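Local atomic coordinates of DegQ (Legionella fallonii, PDB entry 3PV2), a protein that probably acts as a self-compartmentizing HtrA-family serine protease and chaperone, joining a trypsin-like domain to two PDZ domains in large 12-meric assemblies. Residues B[298-310]-B[333-347]. Numbering follows the deposited sequence.
Sequences AGLKAGDIITQIN and VKIIVERDNKPLTLS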
loop_
_atom_site.group_PDB
_atom_site.type_symbol
_atom_site.label_atom_id
_atom_site.label_comp_id
_atom_site.label_asym_id
_atom_site.label_seq_id
_atom_site.Cartn_x
_atom_site.Cartn_y
_atom_site.Cartn_z
ATOM N N ALA B 298 57.453 -26.843 -18.289
ATOM C CA ALA B 298 58.436 -26.040 -18.999
ATOM C C ALA B 298 59.553 -25.493 -18.126
ATOM O O ALA B 298 60.557 -25.025 -18.672
ATOM C CB ALA B 298 57.758 -24.935 -19.705
ATOM N N GLY B 299 59.397 -25.519 -16.790
ATOM C CA GLY B 299 60.419 -25.099 -15.896
ATOM C C GLY B 299 60.217 -23.691 -15.325
ATOM O O GLY B 299 61.110 -23.168 -14.680
ATOM N N LEU B 300 59.038 -23.107 -15.513
ATOM C CA LEU B 300 58.712 -21.770 -14.996
ATOM C C LEU B 300 58.570 -21.800 -13.481
ATOM O O LEU B 300 58.131 -22.786 -12.934
ATOM C CB LEU B 300 57.421 -21.261 -15.614
ATOM C CG LEU B 300 57.105 -19.777 -15.647
ATOM C CD1 LEU B 300 57.942 -19.061 -16.685
ATOM C CD2 LEU B 300 55.631 -19.489 -15.944
ATOM N N LYS B 301 58.975 -20.726 -12.812
ATOM C CA LYS B 301 58.815 -20.620 -11.392
ATOM C C LYS B 301 58.299 -19.252 -10.964
ATOM O O LYS B 301 58.549 -18.229 -11.626
ATOM C CB LYS B 301 60.191 -20.803 -10.744
ATOM C CG LYS B 301 60.799 -22.160 -11.050
ATOM C CD LYS B 301 61.951 -22.488 -10.107
ATOM C CE LYS B 301 62.340 -24.011 -10.234
ATOM N NZ LYS B 301 63.567 -24.334 -9.418
ATOM N N ALA B 302 57.655 -19.256 -9.788
ATOM C CA ALA B 302 57.200 -18.054 -9.130
ATOM C C ALA B 302 58.411 -17.145 -8.983
ATOM O O ALA B 302 59.438 -17.599 -8.581
ATOM C CB ALA B 302 56.577 -18.397 -7.726
ATOM N N GLY B 303 58.261 -15.870 -9.298
ATOM C CA GLY B 303 59.342 -14.888 -9.119
ATOM C C GLY B 303 60.065 -14.612 -10.429
ATOM O O GLY B 303 60.797 -13.632 -10.530
ATOM N N ASP B 304 59.940 -15.512 -11.396
ATOM C CA ASP B 304 60.353 -15.231 -12.715
ATOM C C ASP B 304 59.642 -13.998 -13.315
ATOM O O ASP B 304 58.455 -13.773 -13.092
ATOM C CB ASP B 304 60.104 -16.421 -13.664
ATOM C CG ASP B 304 60.944 -17.625 -13.361
ATOM O OD1 ASP B 304 61.831 -17.606 -12.461
ATOM O OD2 ASP B 304 60.699 -18.647 -14.045
ATOM N N ILE B 305 60.371 -13.241 -14.120
ATOM C CA ILE B 305 59.778 -12.152 -14.867
ATOM C C ILE B 305 59.760 -12.559 -16.352
ATOM O O ILE B 305 60.851 -12.755 -16.970
ATOM C CB ILE B 305 60.630 -10.892 -14.732
ATOM C CG1 ILE B 305 60.891 -10.488 -13.272
ATOM C CG2 ILE B 305 59.966 -9.694 -15.455
ATOM C CD1 ILE B 305 59.719 -10.197 -12.604
ATOM N N ILE B 306 58.573 -12.601 -16.951
ATOM C CA ILE B 306 58.465 -12.956 -18.327
ATOM C C ILE B 306 58.775 -11.749 -19.176
ATOM O O ILE B 306 58.156 -10.704 -19.003
ATOM C CB ILE B 306 57.048 -13.464 -18.685
ATOM C CG1 ILE B 306 56.785 -14.822 -18.052
ATOM C CG2 ILE B 306 56.916 -13.503 -20.209
ATOM C CD1 ILE B 306 55.254 -15.171 -17.914
ATOM N N THR B 307 59.776 -11.833 -20.024
ATOM C CA THR B 307 60.099 -10.689 -20.914
ATOM C C THR B 307 59.744 -10.900 -22.399
ATOM O O THR B 307 59.786 -9.952 -23.209
ATOM C CB THR B 307 61.554 -10.311 -20.797
ATOM O OG1 THR B 307 62.350 -11.441 -21.150
ATOM C CG2 THR B 307 61.865 -9.925 -19.383
ATOM N N GLN B 308 59.373 -12.119 -22.755
ATOM C CA GLN B 308 59.034 -12.468 -24.114
ATOM C C GLN B 308 58.277 -13.780 -24.198
ATOM O O GLN B 308 58.672 -14.810 -23.586
ATOM C CB GLN B 308 60.283 -12.669 -24.963
ATOM C CG GLN B 308 60.063 -12.301 -26.425
ATOM C CD GLN B 308 61.354 -12.390 -27.310
ATOM O OE1 GLN B 308 61.442 -13.218 -28.254
ATOM N NE2 GLN B 308 62.329 -11.546 -27.010
ATOM N N ILE B 309 57.235 -13.744 -25.010
ATOM C CA ILE B 309 56.456 -14.939 -25.366
ATOM C C ILE B 309 56.436 -15.038 -26.924
ATOM O O ILE B 309 55.953 -14.109 -27.605
ATOM C CB ILE B 309 55.044 -14.814 -24.826
ATOM C CG1 ILE B 309 55.075 -14.882 -23.291
ATOM C CG2 ILE B 309 54.124 -15.926 -25.399
ATOM C CD1 ILE B 309 53.757 -14.733 -22.672
ATOM N N ASN B 310 56.988 -16.128 -27.451
ATOM C CA ASN B 310 57.211 -16.293 -28.903
ATOM C C ASN B 310 57.962 -15.097 -29.464
ATOM O O ASN B 310 59.089 -14.872 -29.090
ATOM C CB ASN B 310 55.891 -16.563 -29.646
ATOM C CG ASN B 310 55.290 -17.929 -29.301
ATOM O OD1 ASN B 310 56.012 -18.852 -28.917
ATOM N ND2 ASN B 310 53.957 -18.045 -29.396
ATOM N N VAL B 333 55.050 -22.945 -27.280
ATOM C CA VAL B 333 55.326 -21.549 -27.033
ATOM C C VAL B 333 56.666 -21.317 -26.337
ATOM O O VAL B 333 57.047 -22.058 -25.404
ATOM C CB VAL B 333 54.169 -20.814 -26.297
ATOM C CG1 VAL B 333 53.235 -21.769 -25.609
ATOM C CG2 VAL B 333 54.706 -19.781 -25.378
ATOM N N LYS B 334 57.368 -20.299 -26.846
ATOM C CA LYS B 334 58.681 -19.963 -26.361
ATOM C C LYS B 334 58.499 -18.889 -25.281
ATOM O O LYS B 334 57.824 -17.917 -25.514
ATOM C CB LYS B 334 59.545 -19.455 -27.506
ATOM C CG LYS B 334 60.785 -18.719 -27.094
ATOM C CD LYS B 334 61.663 -18.416 -28.280
ATOM C CE LYS B 334 62.484 -17.192 -28.017
ATOM N NZ LYS B 334 63.205 -16.693 -29.233
ATOM N N ILE B 335 59.073 -19.082 -24.110
ATOM C CA ILE B 335 58.934 -18.070 -23.034
ATOM C C ILE B 335 60.294 -17.664 -22.530
ATOM O O ILE B 335 61.063 -18.504 -22.142
ATOM C CB ILE B 335 58.087 -18.573 -21.836
ATOM C CG1 ILE B 335 56.691 -19.048 -22.273
ATOM C CG2 ILE B 335 57.915 -17.445 -20.870
ATOM C CD1 ILE B 335 55.994 -20.057 -21.264
ATOM N N ILE B 336 60.612 -16.378 -22.549
ATOM C CA ILE B 336 61.925 -15.935 -22.093
ATOM C C ILE B 336 61.682 -15.240 -20.776
ATOM O O ILE B 336 60.835 -14.404 -20.712
ATOM C CB ILE B 336 62.638 -14.983 -23.123
ATOM C CG1 ILE B 336 63.013 -15.752 -24.402
ATOM C CG2 ILE B 336 63.955 -14.361 -22.547
ATOM C CD1 ILE B 336 63.756 -14.865 -25.410
ATOM N N VAL B 337 62.394 -15.628 -19.729
ATOM C CA VAL B 337 62.231 -15.013 -18.391
ATOM C C VAL B 337 63.576 -14.522 -17.860
ATOM O O VAL B 337 64.615 -14.857 -18.334
ATOM C CB VAL B 337 61.546 -15.952 -17.330
ATOM C CG1 VAL B 337 60.069 -16.396 -17.791
ATOM C CG2 VAL B 337 62.391 -17.135 -17.072
ATOM N N GLU B 338 63.498 -13.687 -16.847
ATOM C CA GLU B 338 64.647 -13.315 -16.072
ATOM C C GLU B 338 64.438 -13.989 -14.740
ATOM O O GLU B 338 63.407 -13.823 -14.130
ATOM C CB GLU B 338 64.714 -11.805 -15.828
ATOM C CG GLU B 338 65.144 -10.979 -17.002
ATOM C CD GLU B 338 66.625 -10.987 -17.221
ATOM O OE1 GLU B 338 67.436 -10.965 -16.279
ATOM O OE2 GLU B 338 66.999 -11.013 -18.386
ATOM N N ARG B 339 65.425 -14.716 -14.264
ATOM C CA ARG B 339 65.347 -15.268 -12.967
ATOM C C ARG B 339 66.557 -14.913 -12.169
ATOM O O ARG B 339 67.595 -15.433 -12.431
ATOM C CB ARG B 339 65.223 -16.806 -13.063
ATOM C CG ARG B 339 65.323 -17.540 -11.698
ATOM C CD ARG B 339 65.134 -19.125 -11.862
ATOM N NE ARG B 339 63.924 -19.433 -12.632
ATOM C CZ ARG B 339 63.643 -20.591 -13.215
ATOM N NH1 ARG B 339 64.479 -21.619 -13.141
ATOM N NH2 ARG B 339 62.514 -20.711 -13.906
ATOM N N ASP B 340 66.349 -14.146 -11.093
ATOM C CA ASP B 340 67.455 -13.525 -10.308
ATOM C C ASP B 340 68.508 -12.923 -11.267
ATOM O O ASP B 340 69.661 -13.216 -11.149
ATOM C CB ASP B 340 68.139 -14.551 -9.373
ATOM C CG ASP B 340 67.143 -15.275 -8.429
ATOM O OD1 ASP B 340 67.415 -16.456 -8.080
ATOM O OD2 ASP B 340 66.092 -14.678 -8.089
ATOM N N ASN B 341 68.049 -12.163 -12.244
ATOM C CA ASN B 341 68.909 -11.473 -13.235
ATOM C C ASN B 341 69.566 -12.316 -14.317
ATOM O O ASN B 341 70.313 -11.785 -15.138
ATOM C CB ASN B 341 69.940 -10.599 -12.525
ATOM C CG ASN B 341 69.324 -9.332 -12.087
ATOM O OD1 ASN B 341 68.914 -9.194 -10.957
ATOM N ND2 ASN B 341 69.158 -8.414 -13.027
ATOM N N LYS B 342 69.230 -13.603 -14.361
ATOM C CA LYS B 342 69.780 -14.450 -15.380
ATOM C C LYS B 342 68.693 -14.865 -16.345
ATOM O O LYS B 342 67.625 -15.316 -15.940
ATOM C CB LYS B 342 70.467 -15.653 -14.762
ATOM C CG LYS B 342 71.759 -15.261 -14.052
ATOM C CD LYS B 342 72.351 -16.450 -13.295
ATOM C CE LYS B 342 72.938 -16.027 -11.958
ATOM N NZ LYS B 342 71.838 -15.647 -10.999
ATOM N N PRO B 343 68.956 -14.726 -17.622
ATOM C CA PRO B 343 67.950 -15.000 -18.622
ATOM C C PRO B 343 67.799 -16.520 -18.890
ATOM O O PRO B 343 68.767 -17.264 -18.819
ATOM C CB PRO B 343 68.468 -14.249 -19.851
ATOM C CG PRO B 343 69.974 -14.259 -19.710
ATOM C CD PRO B 343 70.261 -14.350 -18.199
ATOM N N LEU B 344 66.568 -16.970 -19.113
ATOM C CA LEU B 344 66.297 -18.359 -19.462
ATOM C C LEU B 344 65.255 -18.435 -20.551
ATOM O O LEU B 344 64.314 -17.636 -20.602
ATOM C CB LEU B 344 65.811 -19.184 -18.267
ATOM C CG LEU B 344 66.740 -19.378 -17.067
ATOM C CD1 LEU B 344 65.939 -19.754 -15.771
ATOM C CD2 LEU B 344 67.838 -20.434 -17.384
ATOM N N THR B 345 65.457 -19.385 -21.449
ATOM C CA THR B 345 64.530 -19.618 -22.515
ATOM C C THR B 345 63.856 -20.921 -22.200
ATOM O O THR B 345 64.490 -21.949 -21.993
ATOM C CB THR B 345 65.193 -19.666 -23.859
ATOM O OG1 THR B 345 65.773 -18.389 -24.094
ATOM C CG2 THR B 345 64.176 -19.986 -24.979
ATOM N N LEU B 346 62.551 -20.847 -22.142
ATOM C CA LEU B 346 61.764 -22.027 -21.855
ATOM C C LEU B 346 60.787 -22.300 -22.971
ATOM O O LEU B 346 60.383 -21.383 -23.731
ATOM C CB LEU B 346 60.983 -21.837 -20.564
ATOM C CG LEU B 346 61.780 -21.360 -19.343
ATOM C CD1 LEU B 346 60.801 -20.934 -18.248
ATOM C CD2 LEU B 346 62.845 -22.391 -18.849
ATOM N N SER B 347 60.348 -23.550 -22.998
ATOM C CA SER B 347 59.397 -24.007 -23.989
ATOM C C SER B 347 58.258 -24.823 -23.348
ATOM O O SER B 347 58.493 -25.820 -22.671
ATOM C CB SER B 347 60.107 -24.883 -25.049
ATOM O OG SER B 347 59.221 -25.047 -26.147
HETATM O O HOH W 1 61.563 -25.361 -20.952
HETATM O O HOH W 2 63.610 -23.868 -14.681
HETATM O O HOH W 3 63.626 -12.779 -10.761
HETATM O O HOH W 4 65.021 -11.095 -20.763
#
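R339 reaches across to D304, each part of its side chain meeting a neighbour. R339 CB, CG and CD pass alongside D304 OD1, with R339 CB 3.5 Å from it. CG is anti to the backbone N (chi1 172°), and a bend at chi3 turns the guanidinium side-on to the carboxylate. R339 NE donates to D304 OD1 from the syn side, and R339 NH2 meets the syn lone pair of D304 OD2 at 2.8 Å, nearly straight at 175°. The two planes lie 15° apart, as expected of a bidentate salt bridge. R339 NH2 also donates to G299 O at 2.9 Å, and NH1 reaches the same carbonyl through a water. K301 CG sits 3.6 Å above one face of the R339 guanidinium, toward its rim, and L344 CD1 over the centre of the other, sandwiching the group and limiting its rotation. D304 OD2 takes a second bond, from K301 N above the carboxylate plane; with D304 N to K301 O closing a type II turn, this should limit how the carboxylate turns.

These residues belong to the first PDZ domain, where strand 305-309 runs antiparallel to strand 333-339 and pairs with strand 284-289. The ladder begins with the hydrogen-bonded pair I305 and E338. A classic beta bulge follows: T307 and Q308 both face I336, whose carbonyl O accepts from T307 N at 2.9 Å and only weakly from Q308 N. N310 continues the pairing with its side chain, OD1 accepting from K334 N at 2.9 Å while N310 N donates to K334 O.

On the sheet face bearing I306, I335 and V337, L300 CD1 packs 3.6 Å from V337 CG1 and 3.8 Å from L346 CD1; L300 and I306 touch I262 and V286.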